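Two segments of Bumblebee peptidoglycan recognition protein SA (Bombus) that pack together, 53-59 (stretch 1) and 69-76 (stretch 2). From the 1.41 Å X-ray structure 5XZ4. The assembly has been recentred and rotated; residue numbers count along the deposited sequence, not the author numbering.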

ATOM      1  N   GLN A  53      -0.069  11.051  -9.390  1.00  9.87           N
ATOM      2  CA  GLN A  53       0.679   9.800  -9.370  1.00  9.99           C
ATOM      3  C   GLN A  53      -0.233   8.598  -9.272  1.00  8.76           C
ATOM      4  O   GLN A  53      -0.036   7.604  -9.972  1.00  9.28           O
ATOM      5  N   ALA A  54      -1.211   8.658  -8.353  1.00  8.07           N
ATOM      6  CA  ALA A  54      -2.166   7.557  -8.199  1.00  7.65           C
ATOM      7  C   ALA A  54      -2.899   7.239  -9.507  1.00  8.08           C
ATOM      8  O   ALA A  54      -2.969   6.098  -9.940  1.00  7.57           O
ATOM      9  N   GLU A  55      -3.389   8.299 -10.155  1.00  8.33           N
ATOM     10  CA  GLU A  55      -4.103   8.145 -11.426  1.00  8.28           C
ATOM     11  C   GLU A  55      -3.207   7.507 -12.522  1.00  8.10           C
ATOM     12  O   GLU A  55      -3.679   6.645 -13.265  1.00  8.77           O
ATOM     13  N   ASN A  56      -1.950   7.937 -12.605  1.00  8.04           N
ATOM     14  CA  ASN A  56      -1.045   7.351 -13.598  1.00  8.05           C
ATOM     15  C   ASN A  56      -0.565   5.923 -13.326  1.00  7.82           C
ATOM     16  O   ASN A  56      -0.409   5.146 -14.273  1.00  8.66           O
ATOM     17  N   ILE A  57      -0.448   5.550 -12.048  1.00  7.57           N
ATOM     18  CA  ILE A  57      -0.195   4.144 -11.739  1.00  7.09           C
ATOM     19  C   ILE A  57      -1.427   3.295 -12.092  1.00  6.46           C
ATOM     20  O   ILE A  57      -1.298   2.235 -12.731  1.00  7.53           O
ATOM     21  N   ARG A  58      -2.620   3.787 -11.708  1.00  6.04           N
ATOM     22  CA  ARG A  58      -3.859   3.102 -12.082  1.00  6.15           C
ATOM     23  C   ARG A  58      -3.957   2.909 -13.619  1.00  6.64           C
ATOM     24  O   ARG A  58      -4.289   1.825 -14.112  1.00  6.85           O
ATOM     25  N   SER A  59      -3.711   3.994 -14.369  1.00  6.69           N
ATOM     26  CA  SER A  59      -3.791   3.948 -15.832  1.00  7.31           C
ATOM     27  C   SER A  59      -2.841   2.850 -16.374  1.00  7.00           C
ATOM     28  O   SER A  59      -3.241   2.053 -17.238  1.00  7.56           O
ATOM     29  N   ASP A  69      -7.880  -3.106 -11.620  1.00  8.14           N
ATOM     30  CA  ASP A  69      -7.737  -1.864 -10.843  1.00  7.82           C
ATOM     31  C   ASP A  69      -6.256  -1.675 -10.580  1.00  7.25           C
ATOM     32  O   ASP A  69      -5.446  -2.609 -10.860  1.00  7.94           O
ATOM     33  N   ILE A  70      -5.871  -0.497 -10.090  1.00  7.43           N
ATOM     34  CA  ILE A  70      -4.547  -0.316  -9.501  1.00  6.95           C
ATOM     35  C   ILE A  70      -4.258  -1.520  -8.593  1.00  6.66           C
ATOM     36  O   ILE A  70      -5.165  -1.992  -7.878  1.00  7.06           O
ATOM     37  N   GLY A  71      -3.033  -2.028  -8.624  1.00  6.76           N
ATOM     38  CA  GLY A  71      -2.750  -3.306  -7.941  1.00  6.93           C
ATOM     39  C   GLY A  71      -2.726  -3.175  -6.423  1.00  6.63           C
ATOM     40  O   GLY A  71      -2.982  -4.169  -5.718  1.00  7.96           O
ATOM     41  N   TYR A  72      -2.392  -1.981  -5.928  1.00  6.28           N
ATOM     42  CA  TYR A  72      -2.210  -1.751  -4.466  1.00  6.04           C
ATOM     43  C   TYR A  72      -3.553  -1.574  -3.746  1.00  6.26           C
ATOM     44  O   TYR A  72      -4.515  -1.067  -4.320  1.00  6.85           O
ATOM     45  N   SER A  73      -3.609  -2.001  -2.466  1.00  6.16           N
ATOM     46  CA  SER A  73      -4.763  -1.721  -1.585  1.00  6.14           C
ATOM     47  C   SER A  73      -4.867  -0.232  -1.242  1.00  5.82           C
ATOM     48  O   SER A  73      -5.961   0.348  -1.271  1.00  6.46           O
ATOM     49  N   PHE A  74      -3.722   0.344  -0.866  1.00  5.73           N
ATOM     50  CA  PHE A  74      -3.600   1.767  -0.539  1.00  5.97           C
ATOM     51  C   PHE A  74      -2.246   2.280  -1.011  1.00  5.80           C
ATOM     52  O   PHE A  74      -1.286   1.501  -1.118  1.00  6.42           O
ATOM     53  N   LEU A  75      -2.193   3.596  -1.252  1.00  6.19           N
ATOM     54  CA  LEU A  75      -0.909   4.299  -1.490  1.00  6.10           C
ATOM     55  C   LEU A  75      -0.660   5.284  -0.381  1.00  5.82           C
ATOM     56  O   LEU A  75      -1.637   5.831   0.217  1.00  6.84           O
ATOM     57  N   ILE A  76       0.612   5.522  -0.080  1.00  6.97           N
ATOM     58  CA  ILE A  76       1.005   6.597   0.858  1.00  7.29           C
ATOM     59  C   ILE A  76       1.716   7.688   0.049  1.00  7.49           C
ATOM     60  O   ILE A  76       2.732   7.421  -0.594  1.00  8.34           O
TER

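Stretch 1 is a segment of helix, and stretch 2 is a loop that leads into a strand at Phe74. The two bury 260 Å² between them, both sides summed. No hydrogen bond or salt bridge crosses the contact, so it rests on van der Waals packing, most of it apolar.

Ile70 is the most covered residue, with 64 Å² hidden by the helix. Its CA-to-CB bond points sideways, but both chi angles are t, and the extended chain carries CD1 to the helix. There Ile70 CD1 lies 3.8 Å from Ile57 CG2. The same methyl also meets the helix backbone, with Ile70 CD1 3.8 Å from Ala54 O and 3.9 Å from Arg58 N. Those two backbone atoms are already paired, because Arg58 N donates to Ala54 O at 2.9 Å. The methyl therefore packs against a backbone N and O that are already hydrogen-bonded to each other.

Ile57 comes next, with 56 Å² covered. It points toward stretch 2 and has chi1 m and chi2 t. Its two branches reach different neighbours. CG2 touches Ile70 and also approaches the Tyr72 ring, where Ile57 CG2 is 4.3 Å from Tyr72 CE2. The methyl sits at the ring edge, near its plane, so this is not a contact with the ring face. Tyr72 points toward the helix with chi1 m. The other branch of Ile57 extends to Leu75, with Ile57 CD1 4.4 Å from Leu75 CD1.

Arg58 has 46 Å² covered, and its guanidinium takes no part in the contact. Its CA-to-CB bond points sideways, and Arg58 CB lies 4.1 Å from Ile70 CB. Here the backbones come close, with Arg58 CA 4.3 Å from Ile70 CA. Further out, Arg58 CG is 4.1 Å from Asp69 OD1. The end of the side chain leads away from stretch 2. Chi1 is t and chi3 is p, and the guanidinium turns back to Glu55 on its own helix. Arg58 NE donates to Glu55 OE1 at 3.0 Å, and Arg58 NH1 forms a salt bridge with Glu55 OE2 at 2.8 Å. Asp69 is occupied too: Asp69 OD1 accepts a weak bond from Ile70 N at 2.7 Å and has a partner elsewhere in the structure.

Leu75 and Ala54 extend the apolar contact. Leu75 points toward the helix with chi1 m and chi2 t, and Leu75 CD1 lies 3.7 Å from Ala54 CB. Gly71, Ser73, Phe74 and Ile76 make no contact with the helix.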

ATOM      1  CB  GLN A  53       1.717   9.757  -8.245  1.00 12.08           C
ATOM      2  CG  GLN A  53       3.040  10.415  -8.548  1.00 14.44           C
ATOM      3  CD  GLN A  53       3.873   9.624  -9.554  1.00 17.09           C
ATOM      4  OE1 GLN A  53       3.483   8.555 -10.032  1.00 22.67           O
ATOM      5  NE2 GLN A  53       5.023  10.128  -9.836  1.00 17.31           N
ATOM      6  CB  ALA A  54      -3.143   7.889  -7.072  1.00  7.83           C
ATOM      7  CB  GLU A  55      -4.667   9.516 -11.873  1.00  8.80           C
ATOM      8  CG  GLU A  55      -5.073   9.646 -13.353  1.00  9.45           C
ATOM      9  CD  GLU A  55      -6.109   8.643 -13.847  1.00 11.76           C
ATOM     10  OE1 GLU A  55      -6.881   8.083 -13.017  1.00 11.44           O
ATOM     11  OE2 GLU A  55      -6.128   8.400 -15.101  1.00 13.23           O
ATOM     12  CB  ASN A  56       0.050   8.334 -13.892  1.00  9.32           C
ATOM     13  CG  ASN A  56      -0.461   9.432 -14.822  1.00 10.28           C
ATOM     14  OD1 ASN A  56      -0.497   9.241 -16.044  1.00 12.48           O
ATOM     15  ND2 ASN A  56      -1.015  10.492 -14.242  1.00 10.95           N
ATOM     16  CB  ILE A  57       0.184   3.965 -10.251  1.00  6.81           C
ATOM     17  CG1 ILE A  57       1.491   4.718  -9.951  1.00  7.33           C
ATOM     18  CG2 ILE A  57       0.331   2.475  -9.932  1.00  7.21           C
ATOM     19  CD1 ILE A  57       1.779   4.962  -8.467  1.00  8.20           C
ATOM     20  CB  ARG A  58      -5.103   3.877 -11.595  1.00  6.45           C
ATOM     21  CG  ARG A  58      -6.424   3.201 -11.930  1.00  6.17           C
ATOM     22  CD  ARG A  58      -7.512   4.219 -12.256  1.00  6.69           C
ATOM     23  NE  ARG A  58      -7.182   5.124 -13.372  1.00  7.09           N
ATOM     24  CZ  ARG A  58      -7.189   4.791 -14.664  1.00  7.17           C
ATOM     25  NH1 ARG A  58      -6.889   5.741 -15.574  1.00  7.86           N
ATOM     26  NH2 ARG A  58      -7.510   3.563 -15.073  1.00  8.02           N
ATOM     27  CB  SER A  59      -3.401   5.317 -16.363  1.00  8.17           C
ATOM     28  OG  SER A  59      -3.444   5.336 -17.791  1.00  8.92           O
ATOM     29  CB  ASP A  69      -8.517  -1.913  -9.504  1.00  8.51           C
ATOM     30  CG  ASP A  69      -8.729  -0.537  -8.862  1.00  9.24           C
ATOM     31  OD1 ASP A  69      -8.333   0.514  -9.426  1.00 10.09           O
ATOM     32  OD2 ASP A  69      -9.338  -0.520  -7.749  1.00 10.97           O
ATOM     33  CB  ILE A  70      -4.477   1.041  -8.739  1.00  6.89           C
ATOM     34  CG1 ILE A  70      -3.037   1.442  -8.431  1.00  7.87           C
ATOM     35  CG2 ILE A  70      -5.383   1.074  -7.498  1.00  7.20           C
ATOM     36  CD1 ILE A  70      -2.824   2.865  -7.912  1.00  8.11           C
ATOM     37  CB  TYR A  72      -1.345  -0.507  -4.198  1.00  6.34           C
ATOM     38  CG  TYR A  72       0.032  -0.606  -4.840  1.00  6.43           C
ATOM     39  CD1 TYR A  72       1.009  -1.443  -4.294  1.00  7.39           C
ATOM     40  CD2 TYR A  72       0.364   0.099  -6.037  1.00  7.11           C
ATOM     41  CE1 TYR A  72       2.258  -1.586  -4.891  1.00  7.54           C
ATOM     42  CE2 TYR A  72       1.632  -0.051  -6.642  1.00  7.74           C
ATOM     43  CZ  TYR A  72       2.576  -0.867  -6.051  1.00  7.87           C
ATOM     44  OH  TYR A  72       3.829  -1.068  -6.590  1.00  9.82           O
ATOM     45  CB  SER A  73      -4.620  -2.549  -0.300  1.00  7.06           C
ATOM     46  OG  SER A  73      -4.408  -3.918  -0.600  1.00  7.20           O
ATOM     47  CB  PHE A  74      -3.655   1.975   1.006  1.00  6.54           C
ATOM     48  CG  PHE A  74      -4.958   1.554   1.642  1.00  6.46           C
ATOM     49  CD1 PHE A  74      -6.028   2.433   1.722  1.00  7.32           C
ATOM     50  CD2 PHE A  74      -5.120   0.276   2.178  1.00  7.13           C
ATOM     51  CE1 PHE A  74      -7.235   2.038   2.292  1.00  7.43           C
ATOM     52  CE2 PHE A  74      -6.331  -0.108   2.769  1.00  7.68           C
ATOM     53  CZ  PHE A  74      -7.383   0.766   2.820  1.00  7.54           C
ATOM     54  CB  LEU A  75      -0.872   5.051  -2.834  1.00  7.09           C
ATOM     55  CG  LEU A  75      -1.194   4.254  -4.099  1.00  7.51           C
ATOM     56  CD1 LEU A  75      -1.278   5.223  -5.288  1.00  9.37           C
ATOM     57  CD2 LEU A  75      -0.161   3.200  -4.361  1.00 10.43           C
ATOM     58  CB  ILE A  76       1.950   6.099   1.998  1.00  7.84           C
ATOM     59  CG1 ILE A  76       1.410   4.828   2.693  1.00  8.17           C
ATOM     60  CG2 ILE A  76       2.253   7.246   2.989  1.00  8.80           C
ATOM     61  CD1 ILE A  76       0.126   5.044   3.468  1.00  9.74           C
TER